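Local structure of inositol 2-dehydrogenase/D-chiro-inositol 3-dehydrogenase (Lactobacillus casei, 4MIY) at residues N166-I178 against A310-K322. The protein oxidises myo-inositol and D-chiro-inositol to their keto derivatives, passing the hydride to NAD. Sequence-based numbering, arbitrary orientation.
Sequences NEMAITDTLIHEI and AAITAAAANRSQK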
ATOM      1  N   ASN A 166      -9.073  -5.434  34.293  1.00 17.56           N
ATOM      2  CA  ASN A 166      -9.419  -6.500  33.388  1.00 16.93           C
ATOM      3  C   ASN A 166     -10.803  -6.317  32.797  1.00 20.90           C
ATOM      4  O   ASN A 166     -11.020  -6.614  31.673  1.00 19.28           O
ATOM      5  CB  ASN A 166      -9.315  -7.871  34.055  1.00 17.63           C
ATOM      6  CG  ASN A 166      -9.185  -8.976  33.066  1.00 18.10           C
ATOM      7  OD1 ASN A 166      -8.347  -8.913  32.207  1.00 18.53           O
ATOM      8  ND2 ASN A 166     -10.014  -9.977  33.171  1.00 19.70           N
ATOM      9  N   GLU A 167     -11.728  -5.832  33.606  1.00 20.33           N
ATOM     10  CA  GLU A 167     -13.084  -5.663  33.180  1.00 21.78           C
ATOM     11  C   GLU A 167     -13.221  -4.533  32.167  1.00 18.65           C
ATOM     12  O   GLU A 167     -14.060  -4.579  31.319  1.00 19.40           O
ATOM     13  CB  GLU A 167     -13.945  -5.449  34.398  1.00 25.73           C
ATOM     14  CG  GLU A 167     -13.994  -6.676  35.337  1.00 29.36           C
ATOM     15  CD  GLU A 167     -12.755  -6.917  36.292  1.00 33.56           C
ATOM     16  OE1 GLU A 167     -11.886  -6.070  36.508  1.00 27.92           O
ATOM     17  OE2 GLU A 167     -12.670  -8.022  36.831  1.00 42.94           O
ATOM     18  N   MET A 168     -12.385  -3.534  32.285  1.00 17.83           N
ATOM     19  CA  MET A 168     -12.375  -2.426  31.358  1.00 19.28           C
ATOM     20  C   MET A 168     -11.935  -2.798  29.953  1.00 18.76           C
ATOM     21  O   MET A 168     -12.243  -2.111  29.028  1.00 18.75           O
ATOM     22  CB  MET A 168     -11.526  -1.299  31.897  1.00 18.05           C
ATOM     23  CG  MET A 168     -12.240  -0.528  32.989  1.00 21.78           C
ATOM     24  SD  MET A 168     -11.222   0.378  34.126  1.00 22.92           S
ATOM     25  CE  MET A 168     -10.604   1.643  33.115  1.00 22.54           C
ATOM     26  N   ALA A 169     -11.252  -3.912  29.822  1.00 18.39           N
ATOM     27  CA  ALA A 169     -10.961  -4.426  28.511  1.00 18.09           C
ATOM     28  C   ALA A 169     -12.238  -4.667  27.757  1.00 19.23           C
ATOM     29  O   ALA A 169     -12.274  -4.552  26.580  1.00 17.68           O
ATOM     30  CB  ALA A 169     -10.150  -5.700  28.589  1.00 18.16           C
ATOM     31  N   ILE A 170     -13.283  -5.020  28.481  1.00 16.66           N
ATOM     32  CA  ILE A 170     -14.608  -5.145  27.895  1.00 17.16           C
ATOM     33  C   ILE A 170     -15.346  -3.795  27.894  1.00 18.96           C
ATOM     34  O   ILE A 170     -15.706  -3.300  26.882  1.00 19.79           O
ATOM     35  CB  ILE A 170     -15.478  -6.207  28.628  1.00 17.35           C
ATOM     36  CG1 ILE A 170     -14.770  -7.541  28.768  1.00 18.68           C
ATOM     37  CG2 ILE A 170     -16.815  -6.395  27.948  1.00 19.51           C
ATOM     38  CD1 ILE A 170     -14.205  -8.100  27.536  1.00 20.06           C
ATOM     39  N   THR A 171     -15.511  -3.202  29.052  1.00 21.30           N
ATOM     40  CA  THR A 171     -16.429  -2.115  29.164  1.00 18.44           C
ATOM     41  C   THR A 171     -15.949  -0.801  28.525  1.00 17.63           C
ATOM     42  O   THR A 171     -16.755   0.010  28.180  1.00 19.76           O
ATOM     43  CB  THR A 171     -16.834  -1.866  30.644  1.00 23.27           C
ATOM     44  OG1 THR A 171     -15.682  -1.562  31.403  1.00 22.59           O
ATOM     45  CG2 THR A 171     -17.476  -3.041  31.203  1.00 22.59           C
ATOM     46  N   ASP A 172     -14.651  -0.620  28.396  1.00 18.55           N
ATOM     47  CA  ASP A 172     -14.110   0.600  27.845  1.00 19.51           C
ATOM     48  C   ASP A 172     -13.555   0.431  26.416  1.00 19.67           C
ATOM     49  O   ASP A 172     -13.548   1.335  25.650  1.00 21.11           O
ATOM     50  CB  ASP A 172     -13.038   1.191  28.755  1.00 22.37           C
ATOM     51  CG  ASP A 172     -13.620   1.862  29.991  1.00 29.91           C
ATOM     52  OD1 ASP A 172     -14.845   1.972  30.087  1.00 35.70           O
ATOM     53  OD2 ASP A 172     -12.861   2.280  30.843  1.00 30.42           O
ATOM     54  N   THR A 173     -13.122  -0.772  26.123  1.00 17.92           N
ATOM     55  CA  THR A 173     -12.392  -1.057  24.917  1.00 16.56           C
ATOM     56  C   THR A 173     -13.201  -1.913  23.932  1.00 15.89           C
ATOM     57  O   THR A 173     -13.646  -1.421  22.946  1.00 16.08           O
ATOM     58  CB  THR A 173     -11.027  -1.637  25.279  1.00 16.14           C
ATOM     59  OG1 THR A 173     -10.330  -0.706  26.103  1.00 18.71           O
ATOM     60  CG2 THR A 173     -10.196  -1.901  24.044  1.00 16.49           C
ATOM     61  N   LEU A 174     -13.447  -3.167  24.250  1.00 15.58           N
ATOM     62  CA  LEU A 174     -14.208  -4.022  23.358  1.00 14.18           C
ATOM     63  C   LEU A 174     -15.649  -3.557  23.107  1.00 13.91           C
ATOM     64  O   LEU A 174     -16.257  -3.932  22.169  1.00 14.33           O
ATOM     65  CB  LEU A 174     -14.192  -5.479  23.862  1.00 15.97           C
ATOM     66  CG  LEU A 174     -14.810  -6.559  22.985  1.00 14.64           C
ATOM     67  CD1 LEU A 174     -14.066  -6.764  21.663  1.00 17.51           C
ATOM     68  CD2 LEU A 174     -14.871  -7.868  23.747  1.00 17.07           C
ATOM     69  N   ILE A 175     -16.140  -2.740  23.994  1.00 16.35           N
ATOM     70  CA  ILE A 175     -17.501  -2.263  23.908  1.00 15.91           C
ATOM     71  C   ILE A 175     -17.797  -1.631  22.555  1.00 16.11           C
ATOM     72  O   ILE A 175     -18.875  -1.714  22.074  1.00 14.96           O
ATOM     73  CB  ILE A 175     -17.835  -1.300  25.080  1.00 15.94           C
ATOM     74  CG1 ILE A 175     -19.351  -1.094  25.228  1.00 18.29           C
ATOM     75  CG2 ILE A 175     -17.096  -0.014  24.955  1.00 18.37           C
ATOM     76  CD1 ILE A 175     -20.027  -2.257  25.666  1.00 23.50           C
ATOM     77  N   HIS A 176     -16.787  -1.025  21.966  1.00 14.19           N
ATOM     78  CA  HIS A 176     -16.900  -0.404  20.674  1.00 14.28           C
ATOM     79  C   HIS A 176     -17.141  -1.419  19.564  1.00 15.44           C
ATOM     80  O   HIS A 176     -17.977  -1.233  18.744  1.00 15.58           O
ATOM     81  CB  HIS A 176     -15.683   0.476  20.395  1.00 14.67           C
ATOM     82  CG  HIS A 176     -15.626   1.673  21.271  1.00 16.37           C
ATOM     83  ND1 HIS A 176     -16.493   2.722  21.131  1.00 16.15           N
ATOM     84  CD2 HIS A 176     -14.848   1.971  22.328  1.00 16.69           C
ATOM     85  CE1 HIS A 176     -16.235   3.629  22.046  1.00 19.94           C
ATOM     86  NE2 HIS A 176     -15.225   3.207  22.773  1.00 18.84           N
ATOM     87  N   GLU A 177     -16.416  -2.511  19.616  1.00 15.27           N
ATOM     88  CA  GLU A 177     -16.647  -3.590  18.699  1.00 14.37           C
ATOM     89  C   GLU A 177     -17.978  -4.274  18.988  1.00 16.10           C
ATOM     90  O   GLU A 177     -18.645  -4.707  18.101  1.00 15.56           O
ATOM     91  CB  GLU A 177     -15.506  -4.604  18.762  1.00 12.93           C
ATOM     92  CG  GLU A 177     -14.208  -4.201  18.063  1.00 15.90           C
ATOM     93  CD  GLU A 177     -13.405  -3.119  18.757  1.00 15.42           C
ATOM     94  OE1 GLU A 177     -13.483  -2.993  19.964  1.00 17.31           O
ATOM     95  OE2 GLU A 177     -12.730  -2.392  18.048  1.00 16.29           O
ATOM     96  N   ILE A 178     -18.336  -4.358  20.255  1.00 16.23           N
ATOM     97  CA  ILE A 178     -19.601  -4.951  20.634  1.00 18.01           C
ATOM     98  C   ILE A 178     -20.779  -4.222  20.022  1.00 16.21           C
ATOM     99  O   ILE A 178     -21.644  -4.839  19.489  1.00 15.80           O
ATOM    100  CB  ILE A 178     -19.745  -5.045  22.140  1.00 15.42           C
ATOM    101  CG1 ILE A 178     -18.925  -6.225  22.664  1.00 17.31           C
ATOM    102  CG2 ILE A 178     -21.177  -5.230  22.504  1.00 17.18           C
ATOM    103  CD1 ILE A 178     -18.679  -6.156  24.139  1.00 17.29           C
ATOM    104  N   ALA A 310     -25.557  -3.827  24.033  1.00 17.97           N
ATOM    105  CA  ALA A 310     -24.179  -3.731  24.403  1.00 17.29           C
ATOM    106  C   ALA A 310     -23.986  -4.139  25.856  1.00 18.86           C
ATOM    107  O   ALA A 310     -23.070  -4.832  26.165  1.00 17.82           O
ATOM    108  CB  ALA A 310     -23.668  -2.351  24.172  1.00 18.53           C
ATOM    109  N   ALA A 311     -24.906  -3.710  26.701  1.00 19.48           N
ATOM    110  CA  ALA A 311     -24.883  -4.081  28.098  1.00 22.41           C
ATOM    111  C   ALA A 311     -24.977  -5.578  28.346  1.00 21.20           C
ATOM    112  O   ALA A 311     -24.253  -6.097  29.134  1.00 20.14           O
ATOM    113  CB  ALA A 311     -25.945  -3.344  28.843  1.00 20.64           C
ATOM    114  N   ILE A 312     -25.855  -6.242  27.624  1.00 17.38           N
ATOM    115  CA  ILE A 312     -26.019  -7.687  27.732  1.00 18.56           C
ATOM    116  C   ILE A 312     -24.746  -8.402  27.288  1.00 21.94           C
ATOM    117  O   ILE A 312     -24.292  -9.332  27.902  1.00 20.67           O
ATOM    118  CB  ILE A 312     -27.187  -8.140  26.874  1.00 19.13           C
ATOM    119  CG1 ILE A 312     -28.500  -7.632  27.457  1.00 25.25           C
ATOM    120  CG2 ILE A 312     -27.231  -9.632  26.736  1.00 25.60           C
ATOM    121  CD1 ILE A 312     -29.599  -7.762  26.539  1.00 25.21           C
ATOM    122  N   THR A 313     -24.202  -7.952  26.176  1.00 18.86           N
ATOM    123  CA  THR A 313     -23.044  -8.583  25.597  1.00 20.05           C
ATOM    124  C   THR A 313     -21.818  -8.365  26.474  1.00 16.38           C
ATOM    125  O   THR A 313     -21.041  -9.243  26.672  1.00 17.84           O
ATOM    126  CB  THR A 313     -22.844  -8.070  24.180  1.00 16.31           C
ATOM    127  OG1 THR A 313     -23.994  -8.356  23.406  1.00 19.13           O
ATOM    128  CG2 THR A 313     -21.673  -8.730  23.543  1.00 16.18           C
ATOM    129  N   ALA A 314     -21.687  -7.177  27.017  1.00 16.01           N
ATOM    130  CA  ALA A 314     -20.586  -6.879  27.897  1.00 19.46           C
ATOM    131  C   ALA A 314     -20.631  -7.711  29.168  1.00 19.44           C
ATOM    132  O   ALA A 314     -19.648  -8.142  29.663  1.00 19.30           O
ATOM    133  CB  ALA A 314     -20.554  -5.422  28.241  1.00 21.35           C
ATOM    134  N   ALA A 315     -21.816  -7.935  29.658  1.00 23.20           N
ATOM    135  CA  ALA A 315     -21.958  -8.731  30.842  1.00 21.90           C
ATOM    136  C   ALA A 315     -21.636 -10.202  30.554  1.00 21.71           C
ATOM    137  O   ALA A 315     -21.025 -10.853  31.344  1.00 22.13           O
ATOM    138  CB  ALA A 315     -23.337  -8.570  31.363  1.00 22.17           C
ATOM    139  N   ALA A 316     -22.056 -10.690  29.397  1.00 18.11           N
ATOM    140  CA  ALA A 316     -21.695 -12.027  28.970  1.00 18.84           C
ATOM    141  C   ALA A 316     -20.172 -12.168  28.843  1.00 20.96           C
ATOM    142  O   ALA A 316     -19.616 -13.158  29.198  1.00 19.80           O
ATOM    143  CB  ALA A 316     -22.385 -12.393  27.704  1.00 17.66           C
ATOM    144  N   ALA A 317     -19.526 -11.136  28.354  1.00 19.05           N
ATOM    145  CA  ALA A 317     -18.104 -11.146  28.198  1.00 17.23           C
ATOM    146  C   ALA A 317     -17.390 -11.087  29.535  1.00 19.32           C
ATOM    147  O   ALA A 317     -16.406 -11.751  29.734  1.00 17.64           O
ATOM    148  CB  ALA A 317     -17.703  -9.978  27.340  1.00 17.78           C
ATOM    149  N   ASN A 318     -17.886 -10.257  30.439  1.00 20.47           N
ATOM    150  CA  ASN A 318     -17.331 -10.236  31.789  1.00 18.70           C
ATOM    151  C   ASN A 318     -17.473 -11.618  32.488  1.00 20.18           C
ATOM    152  O   ASN A 318     -16.588 -12.064  33.166  1.00 21.93           O
ATOM    153  CB  ASN A 318     -17.894  -9.090  32.618  1.00 22.04           C
ATOM    154  CG  ASN A 318     -17.384  -7.726  32.180  1.00 26.10           C
ATOM    155  OD1 ASN A 318     -18.128  -6.761  32.153  1.00 30.15           O
ATOM    156  ND2 ASN A 318     -16.109  -7.631  31.892  1.00 23.52           N
ATOM    157  N   ARG A 319     -18.548 -12.310  32.210  0.74 16.12           N
ATOM    158  CA  ARG A 319     -18.709 -13.631  32.744  0.74 18.85           C
ATOM    159  C   ARG A 319     -17.679 -14.572  32.145  0.74 18.48           C
ATOM    160  O   ARG A 319     -17.037 -15.299  32.841  0.74 16.76           O
ATOM    161  CB  ARG A 319     -20.118 -14.117  32.475  0.74 19.65           C
ATOM    162  CG  ARG A 319     -20.426 -15.495  32.947  0.74 27.17           C
ATOM    163  CD  ARG A 319     -21.933 -15.774  33.022  0.74 30.28           C
ATOM    164  NE  ARG A 319     -22.726 -14.661  33.511  0.74 31.93           N
ATOM    165  CZ  ARG A 319     -23.081 -14.508  34.783  0.74 42.58           C
ATOM    166  NH1 ARG A 319     -22.741 -15.405  35.698  0.74 45.21           N
ATOM    167  NH2 ARG A 319     -23.814 -13.472  35.149  0.74 46.78           N
ATOM    168  N   SER A 320     -17.495 -14.479  30.834  1.00 18.76           N
ATOM    169  CA  SER A 320     -16.546 -15.316  30.146  1.00 19.20           C
ATOM    170  C   SER A 320     -15.120 -15.082  30.610  1.00 18.56           C
ATOM    171  O   SER A 320     -14.347 -15.984  30.629  1.00 20.96           O
ATOM    172  CB  SER A 320     -16.631 -15.108  28.630  1.00 18.79           C
ATOM    173  OG  SER A 320     -15.830 -16.029  27.940  1.00 18.33           O
ATOM    174  N   GLN A 321     -14.801 -13.868  30.995  1.00 17.92           N
ATOM    175  CA  GLN A 321     -13.456 -13.555  31.462  1.00 20.69           C
ATOM    176  C   GLN A 321     -13.022 -14.358  32.685  1.00 21.08           C
ATOM    177  O   GLN A 321     -11.883 -14.481  32.949  1.00 21.97           O
ATOM    178  CB  GLN A 321     -13.325 -12.076  31.789  1.00 18.33           C
ATOM    179  CG  GLN A 321     -13.146 -11.133  30.599  1.00 19.03           C
ATOM    180  CD  GLN A 321     -12.999  -9.697  31.022  1.00 21.05           C
ATOM    181  OE1 GLN A 321     -13.720  -9.222  31.849  1.00 21.55           O
ATOM    182  NE2 GLN A 321     -12.049  -9.020  30.453  1.00 20.23           N
ATOM    183  N   LYS A 322     -13.992 -14.846  33.437  0.75 19.59           N
ATOM    184  CA  LYS A 322     -13.705 -15.600  34.640  0.75 21.45           C
ATOM    185  C   LYS A 322     -13.091 -16.915  34.333  0.75 21.85           C
ATOM    186  O   LYS A 322     -12.126 -17.261  34.933  0.75 26.99           O
ATOM    187  CB  LYS A 322     -14.949 -15.777  35.513  0.75 18.71           C
ATOM    188  CG  LYS A 322     -15.499 -14.522  36.039  0.75 25.80           C
ATOM    189  CD  LYS A 322     -16.979 -14.688  36.395  0.75 30.22           C
ATOM    190  CE  LYS A 322     -17.498 -13.579  37.276  0.75 36.21           C
ATOM    191  NZ  LYS A 322     -16.340 -12.781  37.760  0.75 40.11           N
TER
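Ile-170 is a knob in a hole formed by Ala-314, Ala-317, Asn-318 and Gln-321. Its chi1 of -52° turns CG2 to Ala-314 and Ala-317, 3.7 Å from CB of Ala-317, and sends CG1 to the amides. There CG1 sits over the face of the Gln-321 amide and 3.4 Å from ND2 of Asn-318. Further along, CG2 of Ile-178 packs 3.7 Å from CG2 of Thr-313, and CD1 of Ile-175 reaches CB of Ala-310 at 3.9 Å. Alanines on helix 304-323 let the isoleucines come close, with the segment axes 9.4 Å apart at 136°.

Around Asn-166 and Glu-167 the contact turns polar. NE2 of Gln-321 donates to O of Asn-166 (2.9 Å, 154° at the hydrogen). It comes from above the carbonyl plane, while N of Ala-169 reaches the same oxygen from the other face. ND2 of Asn-318 donates to OE1 of Gln-321 at 2.9 Å, and Gln-212 also binds NE2. An alanine in place of Gln-321 would probably lose the bond to O of Asn-166, leave Asn-318 and Gln-212 without this mate, and open a gap beside Ile-170.

The loose side is at exposed Glu-167 and at Thr-171.

Both helices pack on the sheet of the C-terminal alpha/beta domain, and His-176 touches NAD. Bonds to Asn-166, Asn-318 and Gln-212 pay for burying the Gln-321 amide and probably fix its rotation.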